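Local coordinates for lysine cyclodeaminase (Streptomyces pristinaespiralis, PDB 5YU3), which catalyses the NAD-dependent cyclisation of L-lysine to L-pipecolic acid with loss of ammonia, and also recognises L-ornithine and L-2,4-diaminobutyric acid, at residues A[89-92]-A[93-97]; A[191-194]-A[195-199]. All coordinates share one frame; numbering follows the deposited sequence.

Contact 1: residues A[89-92]-A[93-97]. With NAD (nicotinamide-adenine-dinucleotide), chain F.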
loop_
_atom_site.group_PDB
_atom_site.type_symbol
_atom_site.label_atom_id
_atom_site.label_comp_id
_atom_site.label_asym_id
_atom_site.label_seq_id
_atom_site.Cartn_x
_atom_site.Cartn_y
_atom_site.Cartn_z
ATOM N N PHE A 89 -9.669 4.355 -22.755
ATOM C CA PHE A 89 -8.316 4.895 -22.737
ATOM C C PHE A 89 -7.285 4.016 -23.431
ATOM O O PHE A 89 -6.114 4.402 -23.488
ATOM C CB PHE A 89 -7.865 5.145 -21.288
ATOM C CG PHE A 89 -8.797 6.029 -20.508
ATOM C CD1 PHE A 89 -8.885 7.386 -20.792
ATOM C CD2 PHE A 89 -9.589 5.512 -19.498
ATOM C CE1 PHE A 89 -9.748 8.205 -20.078
ATOM C CE2 PHE A 89 -10.453 6.323 -18.785
ATOM C CZ PHE A 89 -10.532 7.673 -19.076
ATOM N N GLY A 90 -7.669 2.851 -23.942
ATOM C CA GLY A 90 -6.680 1.953 -24.506
ATOM C C GLY A 90 -5.713 1.395 -23.492
ATOM O O GLY A 90 -4.599 0.996 -23.852
ATOM N N LEU A 91 -6.104 1.367 -22.228
ATOM C CA LEU A 91 -5.295 0.842 -21.145
ATOM C C LEU A 91 -5.886 -0.464 -20.648
ATOM O O LEU A 91 -7.083 -0.720 -20.815
ATOM C CB LEU A 91 -5.221 1.849 -19.986
ATOM C CG LEU A 91 -4.321 3.077 -20.178
ATOM C CD1 LEU A 91 -4.575 4.111 -19.094
ATOM C CD2 LEU A 91 -2.850 2.665 -20.195
ATOM N N PRO A 92 -5.077 -1.326 -20.047
ATOM C CA PRO A 92 -5.623 -2.555 -19.469
ATOM C C PRO A 92 -6.509 -2.244 -18.275
ATOM O O PRO A 92 -6.289 -1.278 -17.537
ATOM C CB PRO A 92 -4.377 -3.341 -19.058
ATOM C CG PRO A 92 -3.238 -2.216 -19.005
ATOM C CD PRO A 92 -3.580 -1.289 -19.855
ATOM N N THR A 93 -7.540 -3.077 -18.113
ATOM C CA THR A 93 -8.388 -2.991 -16.929
ATOM C C THR A 93 -7.573 -3.143 -15.648
ATOM O O THR A 93 -7.786 -2.398 -14.680
ATOM C CB THR A 93 -9.475 -4.064 -17.005
ATOM O OG1 THR A 93 -10.411 -3.700 -18.023
ATOM C CG2 THR A 93 -10.212 -4.215 -15.662
ATOM N N ILE A 94 -6.656 -4.110 -15.622
ATOM C CA ILE A 94 -5.784 -4.362 -14.478
ATOM C C ILE A 94 -4.478 -3.610 -14.719
ATOM O O ILE A 94 -3.724 -3.926 -15.647
ATOM C CB ILE A 94 -5.538 -5.863 -14.271
ATOM C CG1 ILE A 94 -6.853 -6.592 -13.930
ATOM C CG2 ILE A 94 -4.475 -6.099 -13.184
ATOM C CD1 ILE A 94 -7.524 -6.103 -12.644
ATOM N N LEU A 95 -4.206 -2.621 -13.872
ATOM C CA LEU A 95 -3.026 -1.774 -13.993
ATOM C C LEU A 95 -2.376 -1.705 -12.621
ATOM O O LEU A 95 -3.005 -1.238 -11.667
ATOM C CB LEU A 95 -3.440 -0.380 -14.488
ATOM C CG LEU A 95 -2.482 0.581 -15.185
ATOM C CD1 LEU A 95 -1.604 -0.167 -16.184
ATOM C CD2 LEU A 95 -3.297 1.686 -15.861
ATOM N N GLY A 96 -1.131 -2.166 -12.512
ATOM C CA GLY A 96 -0.501 -2.192 -11.204
ATOM C C GLY A 96 1.011 -2.267 -11.268
ATOM O O GLY A 96 1.611 -2.357 -12.343
ATOM N N THR A 97 1.615 -2.240 -10.080
ATOM C CA THR A 97 3.061 -2.287 -9.898
ATOM C C THR A 97 3.361 -3.087 -8.635
ATOM O O THR A 97 2.515 -3.212 -7.748
ATOM C CB THR A 97 3.653 -0.869 -9.803
ATOM O OG1 THR A 97 2.761 -0.038 -9.061
ATOM C CG2 THR A 97 3.831 -0.254 -11.195
HETATM P PA NAD F . -10.616 -7.262 -19.020
HETATM O O1A NAD F . -11.369 -5.970 -18.983
HETATM O O2A NAD F . -9.357 -7.380 -19.856
HETATM O O5B NAD F . -11.607 -8.405 -19.569
HETATM C C5B NAD F . -12.870 -8.624 -18.929
HETATM C C4B NAD F . -13.826 -9.095 -20.015
HETATM O O4B NAD F . -15.058 -9.501 -19.415
HETATM C C3B NAD F . -14.180 -7.967 -20.988
HETATM O O3B NAD F . -13.803 -8.335 -22.333
HETATM C C2B NAD F . -15.687 -7.827 -20.853
HETATM O O2B NAD F . -16.354 -7.527 -22.077
HETATM C C1B NAD F . -16.080 -9.201 -20.358
HETATM N N9A NAD F . -17.389 -9.313 -19.680
HETATM C C8A NAD F . -17.995 -8.420 -18.864
HETATM N N7A NAD F . -19.194 -8.920 -18.422
HETATM C C5A NAD F . -19.338 -10.151 -18.968
HETATM C C6A NAD F . -20.343 -11.231 -18.942
HETATM N N6A NAD F . -21.476 -11.109 -18.211
HETATM N N1A NAD F . -20.078 -12.352 -19.649
HETATM C C2A NAD F . -18.964 -12.518 -20.388
HETATM N N3A NAD F . -18.013 -11.573 -20.472
HETATM C C4A NAD F . -18.146 -10.401 -19.793
HETATM O O3 NAD F . -10.271 -7.652 -17.480
HETATM P PN NAD F . -9.322 -8.834 -16.967
HETATM O O1N NAD F . -9.459 -10.006 -17.911
HETATM O O2N NAD F . -7.959 -8.244 -16.675
HETATM O O5D NAD F . -9.977 -9.194 -15.537
HETATM C C5D NAD F . -11.196 -9.935 -15.471
HETATM C C4D NAD F . -11.528 -10.208 -14.004
HETATM O O4D NAD F . -10.462 -10.932 -13.390
HETATM C C3D NAD F . -11.674 -8.925 -13.204
HETATM O O3D NAD F . -12.723 -9.106 -12.228
HETATM C C2D NAD F . -10.356 -8.823 -12.469
HETATM O O2D NAD F . -10.424 -7.991 -11.303
HETATM C C1D NAD F . -10.120 -10.288 -12.161
HETATM N N1N NAD F . -8.753 -10.633 -11.792
HETATM C C2N NAD F . -8.578 -11.631 -10.915
HETATM C C3N NAD F . -7.307 -12.015 -10.511
HETATM C C7N NAD F . -7.169 -13.144 -9.545
HETATM O O7N NAD F . -6.104 -13.354 -9.000
HETATM N N7N NAD F . -8.233 -13.938 -9.338
HETATM C C4N NAD F . -6.186 -11.381 -11.055
HETATM C C5N NAD F . -6.402 -10.368 -11.987
HETATM C C6N NAD F . -7.701 -10.011 -12.354
#

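Contact 2: residues A[191-194]-A[195-199]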
loop_
_atom_site.group_PDB
_atom_site.type_symbol
_atom_site.label_atom_id
_atom_site.label_comp_id
_atom_site.label_asym_id
_atom_site.label_seq_id
_atom_site.Cartn_x
_atom_site.Cartn_y
_atom_site.Cartn_z
ATOM N N GLU A 191 -13.046 -21.307 -30.819
ATOM C CA GLU A 191 -14.371 -21.251 -31.423
ATOM C C GLU A 191 -15.272 -20.443 -30.506
ATOM O O GLU A 191 -15.314 -20.701 -29.298
ATOM C CB GLU A 191 -14.927 -22.667 -31.627
ATOM C CG GLU A 191 -16.369 -22.724 -32.064
ATOM C CD GLU A 191 -16.842 -24.150 -32.302
ATOM O OE1 GLU A 191 -17.997 -24.317 -32.740
ATOM O OE2 GLU A 191 -16.065 -25.099 -32.047
ATOM N N ILE A 192 -15.954 -19.443 -31.060
ATOM C CA ILE A 192 -16.914 -18.682 -30.273
ATOM C C ILE A 192 -18.145 -19.545 -30.029
ATOM O O ILE A 192 -18.634 -20.234 -30.939
ATOM C CB ILE A 192 -17.275 -17.367 -30.986
ATOM C CG1 ILE A 192 -16.031 -16.479 -31.092
ATOM C CG2 ILE A 192 -18.406 -16.647 -30.252
ATOM C CD1 ILE A 192 -16.213 -15.258 -31.978
ATOM N N ALA A 193 -18.634 -19.540 -28.790
ATOM C CA ALA A 193 -19.760 -20.384 -28.411
ATOM C C ALA A 193 -20.504 -19.727 -27.261
ATOM O O ALA A 193 -19.886 -19.121 -26.376
ATOM C CB ALA A 193 -19.291 -21.794 -28.023
ATOM N N GLU A 194 -21.830 -19.837 -27.282
ATOM C CA GLU A 194 -22.624 -19.202 -26.253
ATOM C C GLU A 194 -22.443 -19.930 -24.921
ATOM O O GLU A 194 -22.069 -21.104 -24.887
ATOM C CB GLU A 194 -24.094 -19.154 -26.670
ATOM C CG GLU A 194 -24.422 -17.825 -27.347
ATOM C CD GLU A 194 -25.754 -17.815 -28.049
ATOM O OE1 GLU A 194 -26.750 -18.267 -27.449
ATOM O OE2 GLU A 194 -25.796 -17.358 -29.211
ATOM N N PRO A 195 -22.675 -19.233 -23.804
ATOM C CA PRO A 195 -22.373 -19.835 -22.492
ATOM C C PRO A 195 -23.044 -21.173 -22.244
ATOM O O PRO A 195 -22.435 -22.053 -21.625
ATOM C CB PRO A 195 -22.839 -18.761 -21.507
ATOM C CG PRO A 195 -22.846 -17.421 -22.393
ATOM C CD PRO A 195 -23.043 -17.781 -23.637
ATOM N N ALA A 196 -24.282 -21.369 -22.712
ATOM C CA ALA A 196 -24.932 -22.657 -22.492
ATOM C C ALA A 196 -24.186 -23.779 -23.205
ATOM O O ALA A 196 -24.066 -24.889 -22.673
ATOM C CB ALA A 196 -26.397 -22.601 -22.944
ATOM N N ARG A 197 -23.651 -23.503 -24.398
ATOM C CA ARG A 197 -22.870 -24.518 -25.096
ATOM C C ARG A 197 -21.558 -24.787 -24.373
ATOM O O ARG A 197 -21.118 -25.938 -24.277
ATOM C CB ARG A 197 -22.610 -24.093 -26.545
ATOM C CG ARG A 197 -21.664 -25.045 -27.265
ATOM C CD ARG A 197 -21.681 -24.941 -28.794
ATOM N NE ARG A 197 -20.809 -25.979 -29.336
ATOM C CZ ARG A 197 -19.780 -25.774 -30.151
ATOM N NH1 ARG A 197 -19.489 -24.554 -30.577
ATOM N NH2 ARG A 197 -19.049 -26.805 -30.555
ATOM N N ILE A 198 -20.924 -23.733 -23.855
ATOM C CA ILE A 198 -19.687 -23.901 -23.099
ATOM C C ILE A 198 -19.933 -24.761 -21.869
ATOM O O ILE A 198 -19.162 -25.684 -21.574
ATOM C CB ILE A 198 -19.108 -22.520 -22.732
ATOM C CG1 ILE A 198 -18.664 -21.778 -24.002
ATOM C CG2 ILE A 198 -17.952 -22.659 -21.739
ATOM C CD1 ILE A 198 -18.300 -20.311 -23.767
ATOM N N ALA A 199 -21.027 -24.490 -21.146
ATOM C CA ALA A 199 -21.374 -25.294 -19.976
ATOM C C ALA A 199 -21.555 -26.764 -20.342
ATOM O O ALA A 199 -21.079 -27.653 -19.627
ATOM C CB ALA A 199 -22.639 -24.737 -19.322
HETATM O O HOH W 1 -20.577 -22.447 -31.286
#

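Contact 1: residues A[89-92]-A[93-97]
Pro92 and Leu95 meet through the outer atoms of their side chains: CG of the Pro92 ring lies 3.9 Å from Leu95 CD1, the two groups crossing at a slant. The other methyl of Leu95, CD2, is 4.2 Å from Leu91 CD1, so the forked leucine end touches two successive residues of the approaching loop. Leu95 CG is anti to the backbone N (chi1 -158°), and the CA-CB bond of Leu95 is directed back at 89-92. Between Pro92 and Leu95 the chain turns at Thr93 and enters strand 94-102 of the mixed sheet, antiparallel to strands 73-81 and 108-113, beside the NAD bound by this ornithine cyclodeaminase/mu-crystallin family enzyme. The CB bonds of Thr93 and Ile94 point away from 89-92, and their outer atoms meet NAD. Thr93 OG1 donates a hydrogen bond of 2.6 Å to NAD O1A, an oxygen of the adenosine-side phosphate; a chi1 of -71° sets that hydroxyl beside the backbone N. Ile94 spans the next part of NAD, with CG1 3.4 Å from phosphate oxygen O2N and CD1 3.9 Å from C6N of the nicotinamide ring. Further out, Asn85 ND2 hydrogen-bonds to Pro92 O, and the backbone of Thr93 pairs with that of Ser82. His333 and Thr105 of the second subunit pack on Leu91 and Leu95, respectively.

Contact 2: residues A[191-194]-A[195-199]
Glu191 and Arg197 reach toward each other from strand and helix, and their side chains cross at about a right angle. The salt bridge is carried by one atom pair: Arg197 NH1 donates to Glu191 OE1 over 2.6 Å, with an N-H...O angle of 153°. The carboxylate and guanidinium planes are 59° apart, and Glu191 OE2 stays 3.7 Å from Arg197 NH2, so the pairing is neither flat nor two-pronged. OE1 lies near the guanidinium plane, at its edge, whereas NH1 approaches OE1 from well above the carboxylate plane. Both side chains are extended, Glu191 beyond CG and Arg197 from CG to NE, and Arg197 CG, anti to the backbone N (chi1 173°), starts a reach back past Ala193, whose CB lies 3.8 Å from NH1. A water accepts a weak bond from NH1 and donates to Ile192 O, linking the guanidinium to the strand backbone as well. The arrangement belongs to a strand-turn-helix unit: strand 189-192, at one end of the parallel sheet in the Rossmann-type nucleotide-binding domain, leads through Glu194 at the N-cap position into helix 195-201. Glu194 O receives the first-turn bond from Ile198 N at 3.0 Å, and a weak one from Arg197 N. Ile198 CG1 packs 4.1 Å from Ala193 CB, while Trp169 of strand 165-169 touches both Pro195 and Ile198. Replacing Arg197 by an alanine would probably leave Glu191 OE1 without its charged mate and break the water link to Ile192 O. Glu201 forms a second salt bridge, to Arg197 NE; Arg165 brings a like charge close to NH2 and makes a long, weak ion pair with Glu191 OE2.

Contact 1 and contact 2 do not touch: their centres are 28 Å apart and their nearest atoms about 19 Å. They belong to different sheets, 89-97 leading into the mixed sheet and 191-199 forming an outer strand-to-helix connection of the parallel one. NAD relates them. Contact 1 binds the cofactor directly and also lies close to the bound proline, which probably marks the substrate site: the side chain of Ile94 is about 4 Å from it and about 12 Å from the sodium ion. Contact 2 is more peripheral, its centre 23 Å from that of the chain against 15 Å for contact 1, yet the side chain of Pro195 lies about 6 Å from NAD, without touching it.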